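Local coordinates for uncharacterized protein (PDB 4JZA) that probably removes the 3-phosphate from phosphatidylinositol 3-phosphate, as a Legionella phosphoinositide phosphatase that may act on lipids of the infected host cell, at residues Thr212-Val217 with Lys286-Asp291; Asn703-Phe708 with Gln735-Met740; Leu599-His604 with Arg635-Ser640; Glu133-Met138 with Glu315-Phe320. One frame throughout, in Å; residues are numbered along the deposited sequence.

Contact 1 (Thr212-Val217 with Lys286-Asp291); sequences TSYLEV and KFLTGD
Tyr-214 and Val-217, in the first turn of helix 214-234, meet Leu-288 at the closing turn of helix 274-288, so that a capped helix start packs on a helix end in a helical region of the protein, with 212-217 belonging to the phosphoinositide phosphatase insertion domain. The walk into the helix begins at Thr-212, whose N donates to Glu-216 OE1 over 2.9 Å, arriving from above the carboxylate plane. Ser-213 is the N-cap: its short side chain lets OG reach back to Glu-216 N at 3.0 Å, with an N-H...O angle of 163°, and satisfy an amide that the helix itself cannot serve. Next comes Tyr-214, which carries the polar part of the contact. Its CG lies anti to the backbone N (chi1 -163°), and the ring extends across to the other helix; a tyrosine is long enough to span the gap and ends in a donor. The tyrosine side chain also touches Ile-296 and Lys-293 of helix 293-296. One turn further on, Val-217 faces Leu-288 directly, and its CG1 stands 4.3 Å from Leu-288 CD2. From helix 198-206, Tyr-203 touches the valine and Phe-204 the leucine; compact aliphatic side chains suit such a buried place. Leu-288 thus serves twice, with its side chain in the apolar layer and its backbone as acceptor: Tyr-214 OH donates to Leu-288 O over 2.5 Å, in the carbonyl plane and on a lone pair, at a C=O...O angle of 120°.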
# COMPACT_ATOMS: atom_id res chain seq x y z
N THR A 212 20.33 21.56 -24.72
CA THR A 212 21.35 21.25 -23.69
C THR A 212 21.55 22.37 -22.67
O THR A 212 22.49 22.32 -21.84
CB THR A 212 22.75 21.01 -24.32
OG1 THR A 212 23.32 22.27 -24.72
CG2 THR A 212 22.71 20.08 -25.56
N SER A 213 20.71 23.40 -22.70
CA SER A 213 20.87 24.48 -21.72
C SER A 213 19.59 25.26 -21.57
O SER A 213 18.70 25.17 -22.42
CB SER A 213 21.99 25.43 -22.13
OG SER A 213 21.51 26.32 -23.13
N TYR A 214 19.52 26.05 -20.49
CA TYR A 214 18.32 26.79 -20.19
C TYR A 214 18.13 27.89 -21.28
O TYR A 214 17.05 28.10 -21.82
CB TYR A 214 18.33 27.32 -18.75
CG TYR A 214 16.94 27.71 -18.33
CD1 TYR A 214 15.95 26.75 -18.13
CD2 TYR A 214 16.57 29.05 -18.22
CE1 TYR A 214 14.65 27.11 -17.81
CE2 TYR A 214 15.26 29.41 -17.89
CZ TYR A 214 14.33 28.44 -17.69
OH TYR A 214 13.06 28.80 -17.40
N LEU A 215 19.23 28.53 -21.68
CA LEU A 215 19.20 29.38 -22.86
C LEU A 215 18.60 28.68 -24.10
O LEU A 215 17.76 29.25 -24.79
CB LEU A 215 20.61 29.91 -23.15
CG LEU A 215 21.11 30.95 -22.14
CD1 LEU A 215 22.59 31.34 -22.30
CD2 LEU A 215 20.22 32.19 -22.22
N GLU A 216 18.99 27.45 -24.38
CA GLU A 216 18.37 26.75 -25.50
C GLU A 216 16.88 26.45 -25.27
O GLU A 216 16.10 26.37 -26.23
CB GLU A 216 19.18 25.50 -25.88
CG GLU A 216 20.45 25.81 -26.68
CD GLU A 216 21.34 24.59 -26.97
OE1 GLU A 216 20.88 23.41 -26.91
OE2 GLU A 216 22.52 24.84 -27.30
N VAL A 217 16.46 26.33 -24.01
CA VAL A 217 15.03 26.16 -23.75
C VAL A 217 14.22 27.39 -24.11
O VAL A 217 13.24 27.29 -24.84
CB VAL A 217 14.76 25.79 -22.28
CG1 VAL A 217 13.25 25.74 -22.00
CG2 VAL A 217 15.39 24.43 -21.99
N LYS A 286 6.14 33.48 -20.27
CA LYS A 286 6.31 34.31 -19.10
C LYS A 286 6.89 33.50 -17.94
O LYS A 286 7.74 33.98 -17.22
CB LYS A 286 4.98 34.94 -18.69
CG LYS A 286 5.08 36.36 -18.15
CD LYS A 286 5.11 36.42 -16.62
CE LYS A 286 3.75 36.13 -15.99
NZ LYS A 286 2.74 37.20 -16.25
N PHE A 287 6.44 32.26 -17.78
CA PHE A 287 6.97 31.41 -16.72
C PHE A 287 8.48 31.21 -16.85
O PHE A 287 9.23 31.34 -15.88
CB PHE A 287 6.28 30.05 -16.75
CG PHE A 287 6.86 29.04 -15.78
CD1 PHE A 287 6.54 29.10 -14.45
CD2 PHE A 287 7.70 28.01 -16.22
CE1 PHE A 287 7.06 28.16 -13.56
CE2 PHE A 287 8.23 27.07 -15.34
CZ PHE A 287 7.89 27.14 -14.01
N LEU A 288 8.91 30.90 -18.07
CA LEU A 288 10.29 30.49 -18.33
C LEU A 288 11.28 31.53 -17.94
O LEU A 288 12.34 31.22 -17.45
CB LEU A 288 10.48 30.14 -19.81
CG LEU A 288 9.82 28.85 -20.27
CD1 LEU A 288 9.97 28.66 -21.79
CD2 LEU A 288 10.40 27.67 -19.50
N THR A 289 10.98 32.79 -18.23
CA THR A 289 11.91 33.90 -17.94
C THR A 289 11.56 34.54 -16.64
O THR A 289 12.09 35.54 -16.32
CB THR A 289 11.85 34.99 -19.03
OG1 THR A 289 10.47 35.27 -19.32
CG2 THR A 289 12.56 34.53 -20.33
N GLY A 290 10.61 33.97 -15.92
CA GLY A 290 10.19 34.51 -14.63
C GLY A 290 11.10 34.05 -13.52
O GLY A 290 12.24 33.66 -13.74
N ASP A 291 10.58 34.08 -12.30
CA ASP A 291 11.40 33.86 -11.09
C ASP A 291 11.90 32.42 -10.93
O ASP A 291 12.89 32.16 -10.27
CB ASP A 291 10.62 34.30 -9.83
CG ASP A 291 10.48 35.85 -9.73
OD1 ASP A 291 11.48 36.57 -10.03
OD2 ASP A 291 9.38 36.33 -9.35

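Contact 2 (Asn703-Phe708 with Gln735-Met740); sequences NERNLF and QILELM
Asn-703 and Leu-737 bring the two backbones nearest, their CA atoms 7.6 Å apart, where the chain leaving helix 676-702 passes helix 731-740 in the C-terminal domain of the phosphatase. Soon after helix 676-702 the chain tightens into a 3-10 turn at 705-707, begun by a bond from Leu-707 N to Glu-704 O. Asn-703, just before the turn, and Arg-705, at its start, reach the same neighbour. Leu-737 points at them from its helix and divides its two methyls between them. CD2 lies against the amide of Asn-703, 3.6 Å from OD1, while CD1 meets the guanidinium of Arg-705, 3.3 Å from NE and 3.5 Å from NH2, at a slant to the plane of that group. The arginine chain bends about its CG-CD bond (chi3 55°), which brings NE and NH2 to the methyl. A branched leucine suits the place because each polar neighbour receives its own methyl, and Leu-737 also touches Ile-702 of helix 676-702. The amide of Asn-703 turns its ND2 to His-699 O, and Arg-705 also touches Thr-729. No directional bond joins the two segments: polar side chains lie obliquely against an aliphatic one at the protein surface, a contact that is mainly van der Waals and that shields part of the leucine from water without asking for exact bond geometry.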
# COMPACT_ATOMS: atom_id res chain seq x y z
N ASN A 703 16.49 20.20 46.69
CA ASN A 703 16.18 20.25 48.11
C ASN A 703 16.80 21.43 48.82
O ASN A 703 16.50 21.63 49.96
CB ASN A 703 16.48 18.92 48.81
CG ASN A 703 15.35 17.89 48.60
OD1 ASN A 703 14.24 18.06 49.10
ND2 ASN A 703 15.64 16.82 47.86
N GLU A 704 17.65 22.22 48.15
CA GLU A 704 17.96 23.58 48.58
C GLU A 704 16.91 24.53 48.00
O GLU A 704 17.18 25.30 47.08
CB GLU A 704 19.35 24.01 48.12
CG GLU A 704 20.49 23.12 48.59
CD GLU A 704 20.91 23.35 50.04
OE1 GLU A 704 21.29 24.51 50.39
OE2 GLU A 704 20.89 22.33 50.80
N ARG A 705 15.72 24.51 48.58
CA ARG A 705 14.50 25.13 48.01
C ARG A 705 14.53 26.67 47.93
O ARG A 705 13.81 27.27 47.13
CB ARG A 705 13.24 24.66 48.79
CG ARG A 705 13.26 23.16 49.13
CD ARG A 705 11.94 22.65 49.65
NE ARG A 705 10.88 22.98 48.69
CZ ARG A 705 9.60 23.16 49.00
NH1 ARG A 705 9.19 23.04 50.25
NH2 ARG A 705 8.72 23.47 48.05
N ASN A 706 15.39 27.29 48.72
CA ASN A 706 15.55 28.73 48.69
C ASN A 706 16.02 29.33 47.36
O ASN A 706 15.71 30.47 47.05
CB ASN A 706 16.50 29.14 49.81
CG ASN A 706 15.79 29.19 51.17
OD1 ASN A 706 14.56 28.95 51.28
ND2 ASN A 706 16.55 29.53 52.21
N LEU A 707 16.78 28.54 46.61
CA LEU A 707 17.44 28.99 45.40
C LEU A 707 16.46 29.33 44.29
O LEU A 707 16.85 29.95 43.30
CB LEU A 707 18.36 27.88 44.88
CG LEU A 707 19.54 27.49 45.76
CD1 LEU A 707 20.37 26.40 45.09
CD2 LEU A 707 20.39 28.73 46.03
N PHE A 708 15.22 28.87 44.43
CA PHE A 708 14.21 28.91 43.38
C PHE A 708 13.21 30.03 43.55
O PHE A 708 12.46 30.33 42.62
CB PHE A 708 13.52 27.54 43.31
CG PHE A 708 14.46 26.44 43.00
CD1 PHE A 708 14.85 26.21 41.71
CD2 PHE A 708 14.98 25.65 44.01
CE1 PHE A 708 15.74 25.21 41.41
CE2 PHE A 708 15.89 24.66 43.72
CZ PHE A 708 16.26 24.44 42.42
N GLN A 735 6.57 20.38 41.49
CA GLN A 735 6.27 19.11 40.89
C GLN A 735 7.42 18.14 40.84
O GLN A 735 7.21 16.93 40.92
CB GLN A 735 5.80 19.32 39.48
CG GLN A 735 4.33 19.67 39.46
CD GLN A 735 3.81 19.67 38.07
OE1 GLN A 735 3.84 18.63 37.36
NE2 GLN A 735 3.37 20.84 37.63
N ILE A 736 8.62 18.67 40.67
CA ILE A 736 9.81 17.87 40.63
C ILE A 736 10.17 17.43 42.04
O ILE A 736 10.56 16.31 42.21
CB ILE A 736 10.96 18.58 39.90
CG1 ILE A 736 10.61 18.67 38.41
CG2 ILE A 736 12.24 17.81 40.07
CD1 ILE A 736 11.42 19.68 37.64
N LEU A 737 9.97 18.25 43.05
CA LEU A 737 10.00 17.72 44.43
C LEU A 737 8.99 16.59 44.63
O LEU A 737 9.36 15.53 45.13
CB LEU A 737 9.74 18.80 45.47
CG LEU A 737 10.91 19.76 45.59
CD1 LEU A 737 10.41 21.12 46.04
CD2 LEU A 737 11.99 19.26 46.55
N GLU A 738 7.74 16.82 44.24
CA GLU A 738 6.70 15.80 44.42
C GLU A 738 7.14 14.46 43.82
O GLU A 738 6.92 13.42 44.41
CB GLU A 738 5.36 16.23 43.78
CG GLU A 738 4.32 16.95 44.66
CD GLU A 738 3.92 16.23 45.94
OE1 GLU A 738 2.75 15.81 46.05
OE2 GLU A 738 4.75 16.09 46.87
N LEU A 739 7.79 14.50 42.67
CA LEU A 739 8.19 13.29 41.98
C LEU A 739 9.33 12.62 42.68
O LEU A 739 9.48 11.40 42.56
CB LEU A 739 8.62 13.59 40.56
CG LEU A 739 7.47 13.78 39.57
CD1 LEU A 739 7.92 14.42 38.25
CD2 LEU A 739 6.79 12.44 39.29
N MSE A 740 10.14 13.40 43.39
CA MSE A 740 11.31 12.90 44.08
C MSE A 740 11.02 12.53 45.50
O MSE A 740 11.93 12.14 46.21
CB MSE A 740 12.44 13.95 44.05
CG MSE A 740 13.05 13.82 42.68
SE MSE A 740 14.28 15.24 42.13
CE MSE A 740 15.82 14.04 42.16

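Contact 3 (Leu599-His604 with Arg635-Ser640); sequences LYMSRH and RKRLDS
One residue past Met-601, which meets Arg-637 and Leu-638 across this contact, the hydroxyl OG of Ser-602 is held by several groups. Gln-162 NE2, from strand 159-166 of the central sheet, bonds to it, His-604 N gives a weak bond at 3.4 Å, and Leu-599 O lies so near that the modelled length is doubtful. A serine suits this helix end, since its small hydroxyl can join the last turn of helix 587-602 to the sheet. Met-601 points instead toward the end of helix 628-637, where the helix ends in a Schellman motif: Asp-639 takes positive phi, and Ser-640 N bonds back to Arg-635 O at 2.9 Å. The residue is a selenomethionine, and its SE rests on the aliphatic part of Arg-637, 3.6 Å from CD and 3.9 Å from CB. A bend about CG-SE (chi3 58°) turns the terminal CE to Leu-638, 3.8 Å from CD2, where the two side chains run past each other in opposite directions. A long, flexible methionine side chain, here with selenium for sulfur, can touch the arginine methylenes with one atom and the leucine with its methyl. Arg-637 stays extended from CG to NE, and its charged end is occupied by salt bridges, NH1 to Asp-598 and NE to Glu-633. With the guanidinium pinned by carboxylates from both helices, its methylenes are left as apolar surface for Met-601; the selenoether adds dispersion rather than a directional bond, and the charge is probably well balanced where the two helices end.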
# COMPACT_ATOMS: atom_id res chain seq x y z
N LEU A 599 -12.94 -25.69 -0.93
CA LEU A 599 -11.89 -24.90 -1.55
C LEU A 599 -11.68 -23.62 -0.77
O LEU A 599 -10.56 -23.29 -0.43
CB LEU A 599 -12.20 -24.62 -3.02
CG LEU A 599 -12.07 -25.86 -3.95
CD1 LEU A 599 -12.40 -25.45 -5.36
CD2 LEU A 599 -10.69 -26.47 -3.99
N TYR A 600 -12.78 -22.94 -0.44
CA TYR A 600 -12.73 -21.72 0.32
C TYR A 600 -12.04 -21.99 1.63
O TYR A 600 -11.13 -21.29 1.99
CB TYR A 600 -14.14 -21.14 0.50
CG TYR A 600 -14.15 -19.80 1.21
CD1 TYR A 600 -14.00 -19.72 2.59
CD2 TYR A 600 -14.28 -18.61 0.49
CE1 TYR A 600 -13.99 -18.52 3.23
CE2 TYR A 600 -14.24 -17.39 1.11
CZ TYR A 600 -14.10 -17.36 2.49
OH TYR A 600 -14.05 -16.14 3.14
N MSE A 601 -12.43 -23.05 2.32
CA MSE A 601 -11.81 -23.34 3.63
C MSE A 601 -10.40 -23.89 3.58
O MSE A 601 -9.76 -23.95 4.58
CB MSE A 601 -12.67 -24.31 4.39
CG MSE A 601 -13.99 -23.61 4.76
SE MSE A 601 -15.31 -24.79 5.62
CE MSE A 601 -14.18 -25.33 7.14
N SER A 602 -9.89 -24.31 2.43
CA SER A 602 -8.50 -24.70 2.35
C SER A 602 -7.66 -23.47 2.65
O SER A 602 -6.50 -23.56 3.16
CB SER A 602 -8.16 -25.23 0.96
OG SER A 602 -8.30 -24.24 -0.03
N ARG A 603 -8.25 -22.32 2.30
CA ARG A 603 -7.67 -21.01 2.55
C ARG A 603 -6.52 -20.75 1.62
O ARG A 603 -5.72 -19.88 1.86
CB ARG A 603 -7.17 -20.84 3.99
CG ARG A 603 -8.26 -20.95 5.04
CD ARG A 603 -7.86 -20.27 6.34
NE ARG A 603 -8.96 -19.39 6.63
CZ ARG A 603 -8.89 -18.09 6.81
NH1 ARG A 603 -7.74 -17.43 6.84
NH2 ARG A 603 -10.01 -17.44 6.98
N HIS A 604 -6.42 -21.53 0.56
CA HIS A 604 -5.40 -21.26 -0.39
C HIS A 604 -5.45 -19.80 -0.91
O HIS A 604 -4.45 -19.11 -0.90
CB HIS A 604 -5.55 -22.20 -1.54
CG HIS A 604 -4.66 -21.88 -2.70
ND1 HIS A 604 -3.35 -22.26 -2.75
CD2 HIS A 604 -4.92 -21.22 -3.86
CE1 HIS A 604 -2.80 -21.79 -3.85
NE2 HIS A 604 -3.73 -21.16 -4.55
N ARG A 635 -20.08 -21.13 7.36
CA ARG A 635 -20.38 -20.66 8.69
C ARG A 635 -20.64 -21.79 9.65
O ARG A 635 -20.18 -21.77 10.78
CB ARG A 635 -21.56 -19.69 8.70
CG ARG A 635 -21.27 -18.20 8.41
CD ARG A 635 -22.58 -17.44 8.47
NE ARG A 635 -22.84 -16.60 7.31
CZ ARG A 635 -23.92 -16.70 6.53
NH1 ARG A 635 -24.83 -17.62 6.74
NH2 ARG A 635 -24.07 -15.88 5.48
N LYS A 636 -21.39 -22.78 9.20
CA LYS A 636 -21.81 -23.85 10.07
C LYS A 636 -20.68 -24.85 10.22
O LYS A 636 -20.39 -25.31 11.30
CB LYS A 636 -23.14 -24.46 9.59
CG LYS A 636 -24.31 -23.45 9.76
CD LYS A 636 -25.70 -23.97 9.39
CE LYS A 636 -25.82 -24.35 7.91
NZ LYS A 636 -27.21 -24.78 7.57
N ARG A 637 -19.96 -25.14 9.15
CA ARG A 637 -18.79 -25.99 9.31
C ARG A 637 -17.77 -25.47 10.36
O ARG A 637 -17.11 -26.28 11.06
CB ARG A 637 -18.10 -26.15 7.97
CG ARG A 637 -18.76 -27.15 7.03
CD ARG A 637 -17.95 -27.17 5.76
NE ARG A 637 -18.50 -27.92 4.65
CZ ARG A 637 -17.77 -28.27 3.60
NH1 ARG A 637 -16.49 -27.98 3.56
NH2 ARG A 637 -18.32 -28.95 2.60
N LEU A 638 -17.63 -24.15 10.45
CA LEU A 638 -16.74 -23.51 11.41
C LEU A 638 -17.42 -23.17 12.73
O LEU A 638 -16.76 -22.69 13.64
CB LEU A 638 -16.16 -22.24 10.80
CG LEU A 638 -15.20 -22.44 9.62
CD1 LEU A 638 -14.94 -21.13 8.92
CD2 LEU A 638 -13.90 -23.01 10.11
N ASP A 639 -18.72 -23.40 12.80
CA ASP A 639 -19.56 -23.16 13.94
C ASP A 639 -19.61 -21.70 14.36
O ASP A 639 -19.83 -21.43 15.52
CB ASP A 639 -19.12 -24.07 15.13
CG ASP A 639 -20.26 -24.33 16.16
OD1 ASP A 639 -21.45 -24.41 15.75
OD2 ASP A 639 -19.94 -24.44 17.37
N SER A 640 -19.45 -20.76 13.44
CA SER A 640 -19.35 -19.36 13.82
C SER A 640 -20.12 -18.54 12.83
O SER A 640 -19.91 -18.72 11.63
CB SER A 640 -17.88 -18.93 13.84
OG SER A 640 -17.72 -17.60 14.37

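Contact 4 (Glu133-Met138 with Glu315-Phe320); sequences EQYALM and EHQQFF
This is a buried helix-to-helix contact near the centre of the molecule, in which Tyr-135 of helix 122-140 packs on Phe-320 and Gln-317 of helix 315-325. The backbones come close, with the CA atoms of Tyr-135 and Phe-320 only 6.3 Å apart. The tyrosine ring lies under the first carbon of the phenylalanine: Phe-320 CB sits over its face in a CH-pi contact, 3.6 Å from the ring centroid and 19° off the normal. The two rings themselves meet obliquely, their planes at 57°; the Phe-320 ring leads away, and its side chain touches Leu-59 of helix 41-62. At the far edge of the tyrosine, near the ring plane, stands the amide of Gln-317, turned 75° to the ring. A bend in the glutamine chain brings OE1 to the phenol, and Tyr-135 OH donates to Gln-317 OE1, although the modelled distance is too short to be trusted. The amide is anchored further by Thr-344 OG1 at OE1 and by Glu-131 OE1 at NE2. Tyrosine suits this site by joining an apolar face to a polar tip, and glutamine by offering an acceptor and a donor at once. The chemistry implies a contact carried chiefly by the CH-pi packing on the ring face; the bond of NE2 to Glu-131 is consistent with OE1 being the atom turned to the phenol, whose precise bond length stays doubtful.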
# COMPACT_ATOMS: atom_id res chain seq x y z
N GLU A 133 6.37 -0.93 3.80
CA GLU A 133 6.15 -2.36 3.81
C GLU A 133 6.07 -2.93 2.38
O GLU A 133 6.57 -4.01 2.12
CB GLU A 133 4.86 -2.69 4.54
CG GLU A 133 4.71 -4.18 4.81
CD GLU A 133 3.30 -4.62 5.14
OE1 GLU A 133 3.23 -5.72 5.71
OE2 GLU A 133 2.28 -3.92 4.85
N GLN A 134 5.43 -2.21 1.48
CA GLN A 134 5.28 -2.65 0.12
C GLN A 134 6.60 -2.83 -0.58
O GLN A 134 6.84 -3.84 -1.20
CB GLN A 134 4.46 -1.61 -0.64
CG GLN A 134 3.00 -1.45 -0.22
CD GLN A 134 2.36 -0.31 -0.96
OE1 GLN A 134 2.88 0.12 -1.89
NE2 GLN A 134 1.25 0.09 -0.64
N TYR A 135 7.46 -1.81 -0.49
CA TYR A 135 8.82 -1.86 -1.05
C TYR A 135 9.65 -2.93 -0.30
O TYR A 135 10.40 -3.66 -0.96
CB TYR A 135 9.52 -0.51 -1.05
CG TYR A 135 9.10 0.38 -2.17
CD1 TYR A 135 8.03 1.22 -2.03
CD2 TYR A 135 9.79 0.41 -3.36
CE1 TYR A 135 7.62 2.04 -3.06
CE2 TYR A 135 9.39 1.22 -4.41
CZ TYR A 135 8.30 2.01 -4.23
OH TYR A 135 7.86 2.81 -5.23
N ALA A 136 9.49 -3.09 1.01
CA ALA A 136 10.21 -4.22 1.65
C ALA A 136 9.83 -5.56 1.05
O ALA A 136 10.69 -6.44 0.88
CB ALA A 136 9.96 -4.32 3.17
N LEU A 137 8.53 -5.70 0.73
CA LEU A 137 8.02 -6.93 0.13
C LEU A 137 8.48 -7.14 -1.33
O LEU A 137 8.76 -8.28 -1.72
CB LEU A 137 6.49 -6.98 0.20
CG LEU A 137 5.90 -7.11 1.59
CD1 LEU A 137 4.40 -6.85 1.52
CD2 LEU A 137 6.20 -8.47 2.25
N MSE A 138 8.52 -6.06 -2.12
CA MSE A 138 9.01 -6.15 -3.48
C MSE A 138 10.42 -6.69 -3.48
O MSE A 138 10.76 -7.63 -4.21
CB MSE A 138 8.99 -4.75 -4.05
CG MSE A 138 9.19 -4.82 -5.53
SE MSE A 138 9.06 -3.06 -6.34
CE MSE A 138 10.71 -2.19 -5.68
N GLU A 315 8.54 11.75 -2.97
CA GLU A 315 9.93 11.69 -2.66
C GLU A 315 10.28 10.43 -1.85
O GLU A 315 11.32 9.81 -2.02
CB GLU A 315 10.35 12.95 -1.92
CG GLU A 315 11.85 13.01 -1.73
CD GLU A 315 12.30 14.08 -0.77
OE1 GLU A 315 13.15 14.89 -1.21
OE2 GLU A 315 11.85 14.09 0.40
N HIS A 316 9.40 10.07 -0.93
CA HIS A 316 9.64 8.88 -0.16
C HIS A 316 9.64 7.62 -1.04
O HIS A 316 10.49 6.73 -0.87
CB HIS A 316 8.70 8.79 1.08
CG HIS A 316 7.24 8.70 0.76
ND1 HIS A 316 6.41 9.79 0.77
CD2 HIS A 316 6.47 7.64 0.41
CE1 HIS A 316 5.19 9.42 0.43
NE2 HIS A 316 5.20 8.12 0.20
N GLN A 317 8.74 7.55 -2.02
CA GLN A 317 8.73 6.38 -2.87
C GLN A 317 10.12 6.27 -3.54
O GLN A 317 10.66 5.18 -3.68
CB GLN A 317 7.62 6.46 -3.95
CG GLN A 317 6.21 6.24 -3.43
CD GLN A 317 5.59 4.90 -3.78
OE1 GLN A 317 5.97 4.20 -4.74
NE2 GLN A 317 4.62 4.55 -3.01
N GLN A 318 10.69 7.40 -3.94
CA GLN A 318 11.94 7.40 -4.71
C GLN A 318 13.08 6.88 -3.85
O GLN A 318 13.86 6.03 -4.31
CB GLN A 318 12.24 8.76 -5.29
CG GLN A 318 11.08 9.30 -6.12
CD GLN A 318 11.40 10.56 -6.92
OE1 GLN A 318 11.69 11.63 -6.39
NE2 GLN A 318 11.31 10.44 -8.19
N PHE A 319 13.11 7.29 -2.59
CA PHE A 319 14.10 6.75 -1.67
C PHE A 319 13.85 5.29 -1.43
O PHE A 319 14.80 4.54 -1.32
CB PHE A 319 14.11 7.47 -0.32
CG PHE A 319 14.88 8.77 -0.31
CD1 PHE A 319 16.26 8.77 -0.33
CD2 PHE A 319 14.21 9.97 -0.22
CE1 PHE A 319 16.97 9.95 -0.26
CE2 PHE A 319 14.91 11.16 -0.16
CZ PHE A 319 16.30 11.15 -0.17
N PHE A 320 12.59 4.87 -1.37
CA PHE A 320 12.29 3.45 -1.19
C PHE A 320 12.77 2.70 -2.43
O PHE A 320 13.42 1.64 -2.33
CB PHE A 320 10.80 3.19 -1.00
CG PHE A 320 10.20 3.74 0.28
CD1 PHE A 320 10.97 4.16 1.32
CD2 PHE A 320 8.83 3.81 0.42
CE1 PHE A 320 10.39 4.65 2.47
CE2 PHE A 320 8.23 4.29 1.55
CZ PHE A 320 9.01 4.72 2.58

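The four contacts are separate and none touches another. Contact 4 sits near the middle of the chain, about 10 Å from its centre, and closes a long loop that contains contact 1; their nearest atoms are about 18 Å apart. Contact 3 is about 15 Å from contact 4 at nearest atoms and lies on the opposite side of the chain's centre from contact 1, with 65 Å between centres. Contact 2 belongs to the outlying C-terminal domain, about 37 Å from contact 4 at nearest atoms. Strand 159-166, which contact 3 touches, shares the central sheet with strand 545-549, after which the CX5R phosphatase signature probably forms the phosphate-binding loop.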